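Local coordinates for poly-beta-1,6-N-acetyl-D-glucosamine export protein (Escherichia coli, PDB 4Y25) that exports the biofilm polysaccharide poly-beta-1,6-N-acetyl-D-glucosamine across the bacterial outer membrane, this piece being its C-terminal beta-barrel, at residues W110-Q115 against A139-Y144; V169-Q174 against P189-E194; L183-L188 against P214-S219; I207-I212 against G239-K244. One frame throughout, in Å; residues are numbered along the deposited sequence.

Interaction 1: residues W110-Q115 against A139-Y144; sequences WRIGSQ and AYVRWY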
loop_
_atom_site.group_PDB
_atom_site.type_symbol
_atom_site.label_atom_id
_atom_site.label_comp_id
_atom_site.label_asym_id
_atom_site.label_seq_id
_atom_site.Cartn_x
_atom_site.Cartn_y
_atom_site.Cartn_z
ATOM N N TRP A 110 15.601 14.229 5.520
ATOM C CA TRP A 110 15.444 12.879 6.077
ATOM C C TRP A 110 14.167 12.727 6.909
ATOM O O TRP A 110 13.812 13.599 7.700
ATOM C CB TRP A 110 16.659 12.500 6.940
ATOM C CG TRP A 110 17.965 12.374 6.197
ATOM C CD1 TRP A 110 18.736 13.392 5.738
ATOM C CD2 TRP A 110 18.674 11.173 5.890
ATOM N NE1 TRP A 110 19.861 12.914 5.135
ATOM C CE2 TRP A 110 19.851 11.547 5.217
ATOM C CE3 TRP A 110 18.423 9.816 6.103
ATOM C CZ2 TRP A 110 20.771 10.632 4.758
ATOM C CZ3 TRP A 110 19.346 8.895 5.643
ATOM C CH2 TRP A 110 20.508 9.310 4.975
ATOM N N ARG A 111 13.485 11.604 6.723
ATOM C CA ARG A 111 12.298 11.279 7.502
ATOM C C ARG A 111 12.328 9.825 7.949
ATOM O O ARG A 111 12.671 8.936 7.171
ATOM C CB ARG A 111 11.026 11.546 6.696
ATOM C CG ARG A 111 9.767 10.993 7.340
ATOM C CD ARG A 111 8.577 11.112 6.419
ATOM N NE ARG A 111 8.219 12.506 6.187
ATOM C CZ ARG A 111 7.048 12.903 5.703
ATOM N NH1 ARG A 111 6.807 14.195 5.525
ATOM N NH2 ARG A 111 6.117 12.008 5.404
ATOM N N ILE A 112 11.970 9.584 9.206
ATOM C CA ILE A 112 11.906 8.225 9.727
ATOM C C ILE A 112 10.469 7.890 10.114
ATOM O O ILE A 112 9.778 8.702 10.730
ATOM C CB ILE A 112 12.851 8.041 10.934
ATOM C CG1 ILE A 112 14.307 8.153 10.474
ATOM C CG2 ILE A 112 12.613 6.702 11.617
ATOM C CD1 ILE A 112 15.326 7.821 11.542
ATOM N N GLY A 113 10.019 6.701 9.726
ATOM C CA GLY A 113 8.665 6.263 10.010
ATOM C C GLY A 113 8.612 4.938 10.745
ATOM O O GLY A 113 9.450 4.060 10.536
ATOM N N SER A 114 7.615 4.796 11.611
ATOM C CA SER A 114 7.443 3.589 12.411
ATOM C C SER A 114 5.995 3.119 12.321
ATOM O O SER A 114 5.095 3.923 12.074
ATOM C CB SER A 114 7.839 3.854 13.868
ATOM O OG SER A 114 7.901 2.655 14.619
ATOM N N GLN A 115 5.763 1.824 12.519
ATOM C CA GLN A 115 4.407 1.296 12.418
ATOM C C GLN A 115 4.229 -0.060 13.104
ATOM O O GLN A 115 4.857 -1.051 12.728
ATOM C CB GLN A 115 4.000 1.193 10.946
ATOM C CG GLN A 115 2.525 0.916 10.721
ATOM C CD GLN A 115 1.987 1.620 9.489
ATOM O OE1 GLN A 115 2.737 2.239 8.734
ATOM N NE2 GLN A 115 0.680 1.530 9.281
ATOM N N ALA A 139 9.342 -0.263 9.807
ATOM C CA ALA A 139 10.150 0.944 9.916
ATOM C C ALA A 139 10.648 1.354 8.537
ATOM O O ALA A 139 10.879 0.499 7.679
ATOM C CB ALA A 139 11.314 0.728 10.865
ATOM N N TYR A 140 10.803 2.656 8.315
ATOM C CA TYR A 140 11.368 3.125 7.054
ATOM C C TYR A 140 12.137 4.435 7.187
ATOM O O TYR A 140 11.928 5.206 8.123
ATOM C CB TYR A 140 10.272 3.276 5.994
ATOM C CG TYR A 140 9.234 4.342 6.274
ATOM C CD1 TYR A 140 9.452 5.668 5.913
ATOM C CD2 TYR A 140 8.019 4.017 6.863
ATOM C CE1 TYR A 140 8.499 6.642 6.154
ATOM C CE2 TYR A 140 7.059 4.983 7.105
ATOM C CZ TYR A 140 7.304 6.294 6.749
ATOM O OH TYR A 140 6.349 7.258 6.988
ATOM N N VAL A 141 13.035 4.667 6.233
ATOM C CA VAL A 141 13.823 5.891 6.174
ATOM C C VAL A 141 13.809 6.438 4.750
ATOM O O VAL A 141 14.065 5.708 3.794
ATOM C CB VAL A 141 15.282 5.657 6.627
ATOM C CG1 VAL A 141 16.112 6.918 6.439
ATOM C CG2 VAL A 141 15.323 5.200 8.075
ATOM N N ARG A 142 13.503 7.723 4.617
ATOM C CA ARG A 142 13.388 8.364 3.312
ATOM C C ARG A 142 14.326 9.570 3.220
ATOM O O ARG A 142 14.403 10.378 4.145
ATOM C CB ARG A 142 11.922 8.747 3.060
ATOM C CG ARG A 142 11.660 10.021 2.274
ATOM C CD ARG A 142 10.155 10.328 2.296
ATOM N NE ARG A 142 9.851 11.754 2.167
ATOM C CZ ARG A 142 8.644 12.238 1.886
ATOM N NH1 ARG A 142 7.631 11.413 1.667
ATOM N NH2 ARG A 142 8.459 13.547 1.783
ATOM N N TRP A 143 15.053 9.671 2.111
ATOM C CA TRP A 143 16.103 10.677 1.962
ATOM C C TRP A 143 16.019 11.422 0.628
ATOM O O TRP A 143 16.039 10.804 -0.440
ATOM C CB TRP A 143 17.475 10.014 2.105
ATOM C CG TRP A 143 18.618 10.894 1.735
ATOM C CD1 TRP A 143 18.781 12.209 2.057
ATOM C CD2 TRP A 143 19.744 10.534 0.930
ATOM N NE1 TRP A 143 19.950 12.687 1.518
ATOM C CE2 TRP A 143 20.560 11.678 0.819
ATOM C CE3 TRP A 143 20.146 9.354 0.298
ATOM C CZ2 TRP A 143 21.754 11.675 0.102
ATOM C CZ3 TRP A 143 21.331 9.353 -0.412
ATOM C CH2 TRP A 143 22.121 10.506 -0.505
ATOM N N TYR A 144 15.944 12.752 0.702
ATOM C CA TYR A 144 15.786 13.599 -0.486
ATOM C C TYR A 144 17.055 14.368 -0.822
ATOM O O TYR A 144 17.286 15.457 -0.307
ATOM C CB TYR A 144 14.611 14.563 -0.314
ATOM C CG TYR A 144 13.311 13.827 -0.356
ATOM C CD1 TYR A 144 13.299 12.476 -0.618
ATOM C CD2 TYR A 144 12.088 14.478 -0.251
ATOM C CE1 TYR A 144 12.107 11.752 -0.696
ATOM C CE2 TYR A 144 10.882 13.754 -0.341
ATOM C CZ TYR A 144 10.917 12.377 -0.585
ATOM O OH TYR A 144 9.771 11.618 -0.711
#

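Interaction 2: residues V169-Q174 against P189-E194; sequences VSLEGQ and PSLYYE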
loop_
_atom_site.group_PDB
_atom_site.type_symbol
_atom_site.label_atom_id
_atom_site.label_comp_id
_atom_site.label_asym_id
_atom_site.label_seq_id
_atom_site.Cartn_x
_atom_site.Cartn_y
_atom_site.Cartn_z
ATOM N N VAL A 169 12.200 -6.742 3.487
ATOM C CA VAL A 169 12.993 -5.529 3.309
ATOM C C VAL A 169 12.781 -4.982 1.901
ATOM O O VAL A 169 12.758 -5.742 0.932
ATOM C CB VAL A 169 14.505 -5.775 3.532
ATOM C CG1 VAL A 169 15.285 -4.478 3.377
ATOM C CG2 VAL A 169 14.766 -6.384 4.898
ATOM N N SER A 170 12.620 -3.669 1.789
ATOM C CA SER A 170 12.459 -3.040 0.484
ATOM C C SER A 170 13.355 -1.817 0.357
ATOM O O SER A 170 13.666 -1.153 1.345
ATOM C CB SER A 170 11.000 -2.649 0.245
ATOM O OG SER A 170 10.570 -1.687 1.190
ATOM N N LEU A 171 13.776 -1.529 -0.869
ATOM C CA LEU A 171 14.575 -0.345 -1.145
ATOM C C LEU A 171 14.129 0.283 -2.456
ATOM O O LEU A 171 14.286 -0.306 -3.523
ATOM C CB LEU A 171 16.064 -0.691 -1.195
ATOM C CG LEU A 171 16.995 0.439 -1.636
ATOM C CD1 LEU A 171 16.824 1.665 -0.748
ATOM C CD2 LEU A 171 18.441 -0.031 -1.633
ATOM N N GLU A 172 13.563 1.480 -2.367
ATOM C CA GLU A 172 13.039 2.159 -3.542
ATOM C C GLU A 172 13.834 3.413 -3.876
ATOM O O GLU A 172 14.553 3.956 -3.035
ATOM C CB GLU A 172 11.565 2.517 -3.339
ATOM C CG GLU A 172 10.640 1.314 -3.269
ATOM C CD GLU A 172 9.176 1.696 -3.388
ATOM O OE1 GLU A 172 8.886 2.799 -3.900
ATOM O OE2 GLU A 172 8.316 0.892 -2.971
ATOM N N GLY A 173 13.702 3.860 -5.119
ATOM C CA GLY A 173 14.296 5.104 -5.565
ATOM C C GLY A 173 13.315 5.858 -6.443
ATOM O O GLY A 173 12.436 5.259 -7.061
ATOM N N GLN A 174 13.456 7.176 -6.488
ATOM C CA GLN A 174 12.613 8.000 -7.341
ATOM C C GLN A 174 13.449 9.095 -7.983
ATOM O O GLN A 174 13.755 10.108 -7.354
ATOM C CB GLN A 174 11.449 8.601 -6.545
ATOM C CG GLN A 174 10.474 9.412 -7.390
ATOM C CD GLN A 174 9.162 9.681 -6.675
ATOM O OE1 GLN A 174 8.986 9.311 -5.514
ATOM N NE2 GLN A 174 8.228 10.320 -7.372
ATOM N N PRO A 189 13.264 2.567 -9.586
ATOM C CA PRO A 189 13.854 1.237 -9.413
ATOM C C PRO A 189 13.529 0.669 -8.038
ATOM O O PRO A 189 13.718 1.356 -7.034
ATOM C CB PRO A 189 15.352 1.500 -9.561
ATOM C CG PRO A 189 15.523 2.897 -9.065
ATOM C CD PRO A 189 14.265 3.640 -9.448
ATOM N N SER A 190 13.042 -0.563 -7.990
ATOM C CA SER A 190 12.652 -1.158 -6.718
ATOM C C SER A 190 13.406 -2.450 -6.423
ATOM O O SER A 190 13.641 -3.267 -7.314
ATOM C CB SER A 190 11.145 -1.419 -6.694
ATOM O OG SER A 190 10.707 -1.745 -5.386
ATOM N N LEU A 191 13.788 -2.618 -5.161
ATOM C CA LEU A 191 14.366 -3.866 -4.682
ATOM C C LEU A 191 13.523 -4.409 -3.534
ATOM O O LEU A 191 12.941 -3.643 -2.767
ATOM C CB LEU A 191 15.813 -3.667 -4.231
ATOM C CG LEU A 191 16.791 -3.109 -5.265
ATOM C CD1 LEU A 191 18.197 -3.068 -4.696
ATOM C CD2 LEU A 191 16.750 -3.934 -6.533
ATOM N N TYR A 192 13.457 -5.730 -3.415
ATOM C CA TYR A 192 12.635 -6.350 -2.385
ATOM C C TYR A 192 13.225 -7.672 -1.912
ATOM O O TYR A 192 13.729 -8.462 -2.710
ATOM C CB TYR A 192 11.211 -6.560 -2.902
ATOM C CG TYR A 192 10.296 -7.281 -1.937
ATOM C CD1 TYR A 192 9.825 -6.650 -0.789
ATOM C CD2 TYR A 192 9.892 -8.587 -2.180
ATOM C CE1 TYR A 192 8.984 -7.307 0.093
ATOM C CE2 TYR A 192 9.050 -9.251 -1.305
ATOM C CZ TYR A 192 8.600 -8.607 -0.171
ATOM O OH TYR A 192 7.764 -9.271 0.696
ATOM N N TYR A 193 13.155 -7.898 -0.604
ATOM C CA TYR A 193 13.666 -9.117 0.010
ATOM C C TYR A 193 12.655 -9.657 1.014
ATOM O O TYR A 193 12.121 -8.907 1.829
ATOM C CB TYR A 193 15.014 -8.846 0.686
ATOM C CG TYR A 193 15.635 -10.040 1.381
ATOM C CD1 TYR A 193 16.284 -11.032 0.657
ATOM C CD2 TYR A 193 15.590 -10.163 2.763
ATOM C CE1 TYR A 193 16.861 -12.121 1.291
ATOM C CE2 TYR A 193 16.162 -11.245 3.406
ATOM C CZ TYR A 193 16.796 -12.220 2.668
ATOM O OH TYR A 193 17.364 -13.298 3.309
ATOM N N GLU A 194 12.383 -10.956 0.944
ATOM C CA GLU A 194 11.456 -11.599 1.869
ATOM C C GLU A 194 11.978 -12.961 2.314
ATOM O O GLU A 194 12.374 -13.786 1.490
ATOM C CB GLU A 194 10.071 -11.758 1.232
ATOM C CG GLU A 194 9.077 -12.525 2.099
ATOM C CD GLU A 194 7.768 -12.817 1.384
ATOM O OE1 GLU A 194 7.573 -12.311 0.258
ATOM O OE2 GLU A 194 6.935 -13.559 1.949
#

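Interaction 3: residues L183-L188 against P214-S219; sequences LIVDFL and PAFEAS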
loop_
_atom_site.group_PDB
_atom_site.type_symbol
_atom_site.label_atom_id
_atom_site.label_comp_id
_atom_site.label_asym_id
_atom_site.label_seq_id
_atom_site.Cartn_x
_atom_site.Cartn_y
_atom_site.Cartn_z
ATOM N N LEU A 183 4.136 17.069 -18.842
ATOM C CA LEU A 183 4.585 15.685 -18.706
ATOM C C LEU A 183 5.761 15.525 -17.749
ATOM O O LEU A 183 6.776 16.202 -17.887
ATOM C CB LEU A 183 4.975 15.129 -20.076
ATOM C CG LEU A 183 5.838 13.865 -20.094
ATOM C CD1 LEU A 183 5.051 12.655 -19.614
ATOM C CD2 LEU A 183 6.409 13.625 -21.483
ATOM N N ILE A 184 5.628 14.624 -16.781
ATOM C CA ILE A 184 6.767 14.261 -15.947
ATOM C C ILE A 184 7.050 12.762 -16.044
ATOM O O ILE A 184 6.136 11.942 -16.172
ATOM C CB ILE A 184 6.567 14.662 -14.465
ATOM C CG1 ILE A 184 5.506 13.794 -13.787
ATOM C CG2 ILE A 184 6.221 16.136 -14.351
ATOM C CD1 ILE A 184 5.395 14.030 -12.297
ATOM N N VAL A 185 8.331 12.414 -16.011
ATOM C CA VAL A 185 8.747 11.023 -16.114
ATOM C C VAL A 185 9.691 10.668 -14.975
ATOM O O VAL A 185 10.775 11.243 -14.848
ATOM C CB VAL A 185 9.440 10.732 -17.459
ATOM C CG1 VAL A 185 9.852 9.276 -17.532
ATOM C CG2 VAL A 185 8.524 11.087 -18.619
ATOM N N ASP A 186 9.272 9.724 -14.143
ATOM C CA ASP A 186 10.095 9.283 -13.026
ATOM C C ASP A 186 10.695 7.910 -13.275
ATOM O O ASP A 186 10.068 7.045 -13.883
ATOM C CB ASP A 186 9.280 9.253 -11.731
ATOM C CG ASP A 186 9.103 10.624 -11.123
ATOM O OD1 ASP A 186 9.963 11.492 -11.371
ATOM O OD2 ASP A 186 8.110 10.829 -10.390
ATOM N N PHE A 187 11.921 7.720 -12.805
ATOM C CA PHE A 187 12.532 6.400 -12.777
ATOM C C PHE A 187 12.383 5.847 -11.365
ATOM O O PHE A 187 12.879 6.438 -10.407
ATOM C CB PHE A 187 14.002 6.470 -13.203
ATOM C CG PHE A 187 14.729 5.157 -13.110
ATOM C CD1 PHE A 187 14.266 4.043 -13.789
ATOM C CD2 PHE A 187 15.893 5.046 -12.362
ATOM C CE1 PHE A 187 14.937 2.837 -13.714
ATOM C CE2 PHE A 187 16.573 3.840 -12.282
ATOM C CZ PHE A 187 16.095 2.735 -12.958
ATOM N N LEU A 188 11.675 4.730 -11.234
ATOM C CA LEU A 188 11.428 4.140 -9.923
ATOM C C LEU A 188 11.956 2.712 -9.833
ATOM O O LEU A 188 11.198 1.753 -9.980
ATOM C CB LEU A 188 9.932 4.155 -9.594
ATOM C CG LEU A 188 9.245 5.513 -9.437
ATOM C CD1 LEU A 188 8.596 5.928 -10.739
ATOM C CD2 LEU A 188 8.221 5.469 -8.316
ATOM N N PRO A 214 13.569 -2.660 -12.214
ATOM C CA PRO A 214 13.659 -1.275 -12.679
ATOM C C PRO A 214 12.385 -0.882 -13.415
ATOM O O PRO A 214 11.922 -1.622 -14.283
ATOM C CB PRO A 214 14.868 -1.292 -13.617
ATOM C CG PRO A 214 14.937 -2.689 -14.107
ATOM C CD PRO A 214 14.456 -3.557 -12.974
ATOM N N ALA A 215 11.818 0.263 -13.057
ATOM C CA ALA A 215 10.551 0.685 -13.631
ATOM C C ALA A 215 10.498 2.192 -13.791
ATOM O O ALA A 215 11.208 2.923 -13.099
ATOM C CB ALA A 215 9.400 0.208 -12.767
ATOM N N PHE A 216 9.658 2.656 -14.710
ATOM C CA PHE A 216 9.438 4.087 -14.857
ATOM C C PHE A 216 7.955 4.404 -14.751
ATOM O O PHE A 216 7.104 3.531 -14.921
ATOM C CB PHE A 216 10.001 4.605 -16.186
ATOM C CG PHE A 216 9.069 4.448 -17.356
ATOM C CD1 PHE A 216 8.951 3.233 -18.009
ATOM C CD2 PHE A 216 8.319 5.523 -17.811
ATOM C CE1 PHE A 216 8.095 3.089 -19.089
ATOM C CE2 PHE A 216 7.462 5.387 -18.888
ATOM C CZ PHE A 216 7.350 4.169 -19.528
ATOM N N GLU A 217 7.657 5.660 -14.449
ATOM C CA GLU A 217 6.284 6.132 -14.411
ATOM C C GLU A 217 6.210 7.465 -15.132
ATOM O O GLU A 217 7.110 8.298 -15.003
ATOM C CB GLU A 217 5.788 6.264 -12.969
ATOM C CG GLU A 217 4.310 6.590 -12.851
ATOM C CD GLU A 217 3.849 6.698 -11.410
ATOM O OE1 GLU A 217 3.146 5.780 -10.939
ATOM O OE2 GLU A 217 4.189 7.704 -10.750
ATOM N N ALA A 218 5.147 7.660 -15.904
ATOM C CA ALA A 218 4.971 8.898 -16.650
ATOM C C ALA A 218 3.592 9.492 -16.401
ATOM O O ALA A 218 2.576 8.874 -16.710
ATOM C CB ALA A 218 5.187 8.657 -18.137
ATOM N N SER A 219 3.565 10.691 -15.829
ATOM C CA SER A 219 2.314 11.404 -15.602
ATOM C C SER A 219 2.076 12.421 -16.707
ATOM O O SER A 219 2.818 13.394 -16.832
ATOM C CB SER A 219 2.323 12.104 -14.241
ATOM O OG SER A 219 2.442 11.170 -13.183
#

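Interaction 4: residues I207-I212 against G239-K244; sequences IKTFDI and GASWQK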
loop_
_atom_site.group_PDB
_atom_site.type_symbol
_atom_site.label_atom_id
_atom_site.label_comp_id
_atom_site.label_asym_id
_atom_site.label_seq_id
_atom_site.Cartn_x
_atom_site.Cartn_y
_atom_site.Cartn_z
ATOM N N ILE A 207 10.475 -19.123 1.080
ATOM C CA ILE A 207 11.531 -19.148 2.087
ATOM C C ILE A 207 12.503 -17.980 1.945
ATOM O O ILE A 207 12.862 -17.339 2.933
ATOM C CB ILE A 207 12.322 -20.463 2.019
ATOM C CG1 ILE A 207 11.430 -21.630 2.439
ATOM C CG2 ILE A 207 13.546 -20.400 2.916
ATOM C CD1 ILE A 207 11.791 -22.936 1.767
ATOM N N LYS A 208 12.929 -17.707 0.717
ATOM C CA LYS A 208 13.854 -16.609 0.465
ATOM C C LYS A 208 13.697 -16.081 -0.958
ATOM O O LYS A 208 14.113 -16.725 -1.921
ATOM C CB LYS A 208 15.297 -17.054 0.718
ATOM C CG LYS A 208 16.303 -15.917 0.748
ATOM C CD LYS A 208 17.631 -16.365 1.341
ATOM C CE LYS A 208 17.476 -16.768 2.799
ATOM N NZ LYS A 208 18.776 -17.150 3.418
ATOM N N THR A 209 13.089 -14.905 -1.077
ATOM C CA THR A 209 12.822 -14.298 -2.374
ATOM C C THR A 209 13.550 -12.964 -2.506
ATOM O O THR A 209 13.655 -12.205 -1.542
ATOM C CB THR A 209 11.312 -14.081 -2.588
ATOM O OG1 THR A 209 10.607 -15.287 -2.268
ATOM C CG2 THR A 209 11.014 -13.694 -4.030
ATOM N N PHE A 210 14.060 -12.684 -3.700
ATOM C CA PHE A 210 14.720 -11.413 -3.966
ATOM C C PHE A 210 14.402 -10.937 -5.378
ATOM O O PHE A 210 14.547 -11.689 -6.343
ATOM C CB PHE A 210 16.230 -11.539 -3.765
ATOM C CG PHE A 210 16.983 -10.268 -4.023
ATOM C CD1 PHE A 210 16.913 -9.215 -3.128
ATOM C CD2 PHE A 210 17.766 -10.128 -5.154
ATOM C CE1 PHE A 210 17.605 -8.043 -3.361
ATOM C CE2 PHE A 210 18.462 -8.960 -5.393
ATOM C CZ PHE A 210 18.381 -7.916 -4.494
ATOM N N ASP A 211 13.952 -9.691 -5.490
ATOM C CA ASP A 211 13.552 -9.138 -6.779
ATOM C C ASP A 211 14.285 -7.842 -7.103
ATOM O O ASP A 211 14.501 -7.000 -6.234
ATOM C CB ASP A 211 12.041 -8.883 -6.815
ATOM C CG ASP A 211 11.229 -10.082 -6.367
ATOM O OD1 ASP A 211 11.689 -11.225 -6.553
ATOM O OD2 ASP A 211 10.120 -9.878 -5.830
ATOM N N ILE A 212 14.662 -7.694 -8.367
ATOM C CA ILE A 212 15.170 -6.429 -8.872
ATOM C C ILE A 212 14.287 -5.987 -10.030
ATOM O O ILE A 212 14.300 -6.603 -11.093
ATOM C CB ILE A 212 16.629 -6.536 -9.346
ATOM C CG1 ILE A 212 17.530 -7.011 -8.206
ATOM C CG2 ILE A 212 17.107 -5.201 -9.887
ATOM C CD1 ILE A 212 18.983 -7.191 -8.606
ATOM N N GLY A 239 11.776 -6.682 -14.805
ATOM C CA GLY A 239 12.805 -7.080 -13.861
ATOM C C GLY A 239 12.943 -8.582 -13.712
ATOM O O GLY A 239 12.386 -9.349 -14.495
ATOM N N ALA A 240 13.694 -9.001 -12.698
ATOM C CA ALA A 240 13.910 -10.419 -12.437
ATOM C C ALA A 240 13.570 -10.774 -10.993
ATOM O O ALA A 240 13.780 -9.974 -10.079
ATOM C CB ALA A 240 15.354 -10.805 -12.753
ATOM N N SER A 241 13.043 -11.978 -10.797
ATOM C CA SER A 241 12.714 -12.467 -9.463
ATOM C C SER A 241 13.435 -13.768 -9.154
ATOM O O SER A 241 13.330 -14.740 -9.903
ATOM C CB SER A 241 11.209 -12.679 -9.319
ATOM O OG SER A 241 10.899 -13.249 -8.059
ATOM N N TRP A 242 14.157 -13.790 -8.039
ATOM C CA TRP A 242 14.837 -15.002 -7.609
ATOM C C TRP A 242 14.160 -15.621 -6.393
ATOM O O TRP A 242 13.765 -14.921 -5.460
ATOM C CB TRP A 242 16.307 -14.719 -7.297
ATOM C CG TRP A 242 17.038 -15.913 -6.752
ATOM C CD1 TRP A 242 17.656 -16.895 -7.471
ATOM C CD2 TRP A 242 17.227 -16.249 -5.372
ATOM N NE1 TRP A 242 18.218 -17.820 -6.625
ATOM C CE2 TRP A 242 17.968 -17.447 -5.331
ATOM C CE3 TRP A 242 16.842 -15.652 -4.167
ATOM C CZ2 TRP A 242 18.334 -18.057 -4.134
ATOM C CZ3 TRP A 242 17.205 -16.262 -2.979
ATOM C CH2 TRP A 242 17.945 -17.449 -2.972
ATOM N N GLN A 243 14.026 -16.942 -6.421
ATOM C CA GLN A 243 13.481 -17.696 -5.301
ATOM C C GLN A 243 14.293 -18.976 -5.112
ATOM O O GLN A 243 14.454 -19.763 -6.046
ATOM C CB GLN A 243 12.003 -18.019 -5.533
ATOM C CG GLN A 243 11.326 -18.730 -4.370
ATOM C CD GLN A 243 9.897 -19.134 -4.689
ATOM O OE1 GLN A 243 9.369 -18.804 -5.751
ATOM N NE2 GLN A 243 9.268 -19.856 -3.768
ATOM N N LYS A 244 14.808 -19.171 -3.902
ATOM C CA LYS A 244 15.645 -20.323 -3.589
ATOM C C LYS A 244 14.850 -21.613 -3.781
ATOM O O LYS A 244 13.656 -21.653 -3.481
ATOM C CB LYS A 244 16.198 -20.189 -2.165
ATOM C CG LYS A 244 16.778 -21.435 -1.518
ATOM C CD LYS A 244 17.629 -21.010 -0.318
ATOM C CE LYS A 244 17.659 -22.041 0.799
ATOM N NZ LYS A 244 17.114 -23.351 0.381
#

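Interaction 1: residues W110-Q115 against A139-Y144
Arg111 with Arg142 and Gly113 with Tyr140 are the hydrogen-bonded pairs of two antiparallel strand segments, whose axes approach to 4.7 Å with 165° between their directions. Each pair is closed by two N-H to C=O bonds, among them Gly113 N to Tyr140 O at 2.9 Å. On one face of the sheet the indoles of Trp110 and Trp143 form an offset stack, the six-membered ring of Trp110 over the five-membered ring of Trp143, centroids 4.2 Å apart. Trp143 CB also sits squarely over the six-membered ring of Trp110, while Val141 CG1 meets its edge, 3.7 Å from Trp110 CE3. On the other face the two guanidinium groups lie flat on one another, with Arg111 CZ 4.2 Å from Arg142 CZ. Such stacking brings like charges close, a repulsion that the cation-pi contact of Arg111 with Trp103 may partly offset. With CG of Tyr140 between the backbone N and the carbonyl carbon (chi1 65°), its ring lies over Gly113, whose CA is 3.6 Å from the ring centroid: a CH-pi contact of an aromatic with a cross-strand glycine. Strand 94-105, which carries Trp103, flanks segment 110-115, and strand 149-160 continues the barrel wall beyond segment 139-144.

Interaction 2: residues V169-Q174 against P189-E194
The beta hairpin of strands 165-179 and 183-195, one of the antiparallel pairs in the barrel wall, brings Val169 opposite Tyr193 and Leu171 opposite Leu191. Both are hydrogen-bonded pairs, each with two backbone bonds; Tyr193 N reaches Val169 O at 2.7 Å and Leu191 N reaches Leu171 O at 2.9 Å. At Pro189, which lies in loop geometry where strand 183-195 is interrupted, the bonding weakens: Gly173 N makes a weak bond to Pro189 O at 3.2 Å, and Pro189 CD lies against Gly173 O. The face bearing Val169, Leu171, Leu191 and Tyr193 is mostly apolar, with CB set against CB in both pairs, 4.3 Å between those of Leu171 and Leu191. The other face is polar. There Glu172 CG touches Ser190 OG at 3.7 Å, and Ser170 CB approaches the ring of Tyr192 at its edge, 4.3 Å from Tyr192 CD1. The hydroxyl of Tyr192 is hydrogen-bonded to Glu168. In a membrane pore the face of Ser170, Glu172, Ser190 and Tyr192 probably turns to the lumen, that of Val169, Leu171 and Leu191 to the lipid. Strand 149-160 borders segment 169-174, with Val153 against Leu171, and strand 208-225 borders segment 189-194, with Ile212 against Leu191.

Interaction 3: residues L183-L188 against P214-S219
Leu188 N donates to Ala215 O at 2.6 Å, the shortest backbone bond between the two segments, with the donor tilted 23° from the carbonyl plane. The contact joins strands 183-195 and 208-225, neighbours in the antiparallel outer-membrane barrel. Further along, Asp186 and Glu217 exchange two bonds, Asp186 N to Glu217 O at 2.7 Å and Glu217 N to Asp186 O at 2.8 Å, and Ile184 and Ser219 do the same, so the antiparallel register is held over the length of the contact. On one face Val185 packs against two partners: CG2 meets Ala218 CB at 4.2 Å, and CG1 comes to 4.1 Å from CD2 of the Phe216 ring. The ring of Phe187 receives Pro214 CB at its edge, 4.1 Å from Phe187 CE1. The opposite face mixes polar and apolar groups. Here CG1 of Ile184, standing between the backbone N and the carbonyl carbon (chi1 70°), touches Ser219 CB at 3.6 Å, and Leu188 CD1 lies against Glu217 CB at the same distance. The carboxylates of Asp186 and Glu217 share this mixed face without touching. Asp186 is buried; its OD1 forms a salt bridge with Arg176 NE, and its OD2 accepts a hydrogen bond from Gln174 NE2, both on strand 165-179. These partners would favour an ionised Asp186 despite the second acid nearby, its charge largely balanced by Arg176.

Interaction 4: residues I207-I212 against G239-K244
Ser241 OG donates to Asp211 OD1 at 2.6 Å, the one side-chain hydrogen bond between these antiparallel segments. The hydroxyl comes from above the carboxylate plane, 42° out of it. CG of Asp211 is anti to the carbonyl carbon (chi1 -50°) and OG of Ser241 anti to its backbone N, and both residues are buried. The other carboxylate oxygen, Asp211 OD2, forms a salt bridge with Arg277 of strand 266-278, so the acid has a partner at each oxygen. Backbone groups are paired in turn: Phe210 N gives to Trp242 O at 2.9 Å and Trp242 N to Phe210 O at 2.7 Å, while Ile212 and Ala240 trade a second such pair. This is the hairpin of strands 208-225 and 228-243 in the transmembrane barrel. Near the strand end Lys208 O accepts Lys244 N at 3.2 Å in an almost straight bond. Gln243 lies beside Thr209, its CG 4.1 Å from Thr209 OG1, and its amide is used outside the pair: NE2 bonds Asp280, and OE1 makes a weak bond with Tyr204 OH. On the reverse face Trp242 turns the edge of its six-membered ring to Lys208, whose CG lies in the ring plane, 3.9 Å from Trp242 CZ3.

All four contacts join neighbouring strands of one closed antiparallel barrel of 16 strands. Interaction 1 pairs strands 110-118 and 134-144 and comes first along the chain; its centre is about 14 Å from that of interaction 2, with no touch. Interactions 2, 3 and 4 link four consecutive strands from 165-179 to 228-243. Interactions 2 and 3 share strand 183-195, interactions 3 and 4 share strand 208-225, and in each case the segments alternate along the chain. Interactions 2 and 4, centres about 12 Å apart, are probably hydrogen-bonded to each other through Glu194 O and Thr209 N and through Tyr192 O and Asp211 N. Repeated neighbour-to-neighbour pairing thus builds the continuous wall around the export pore.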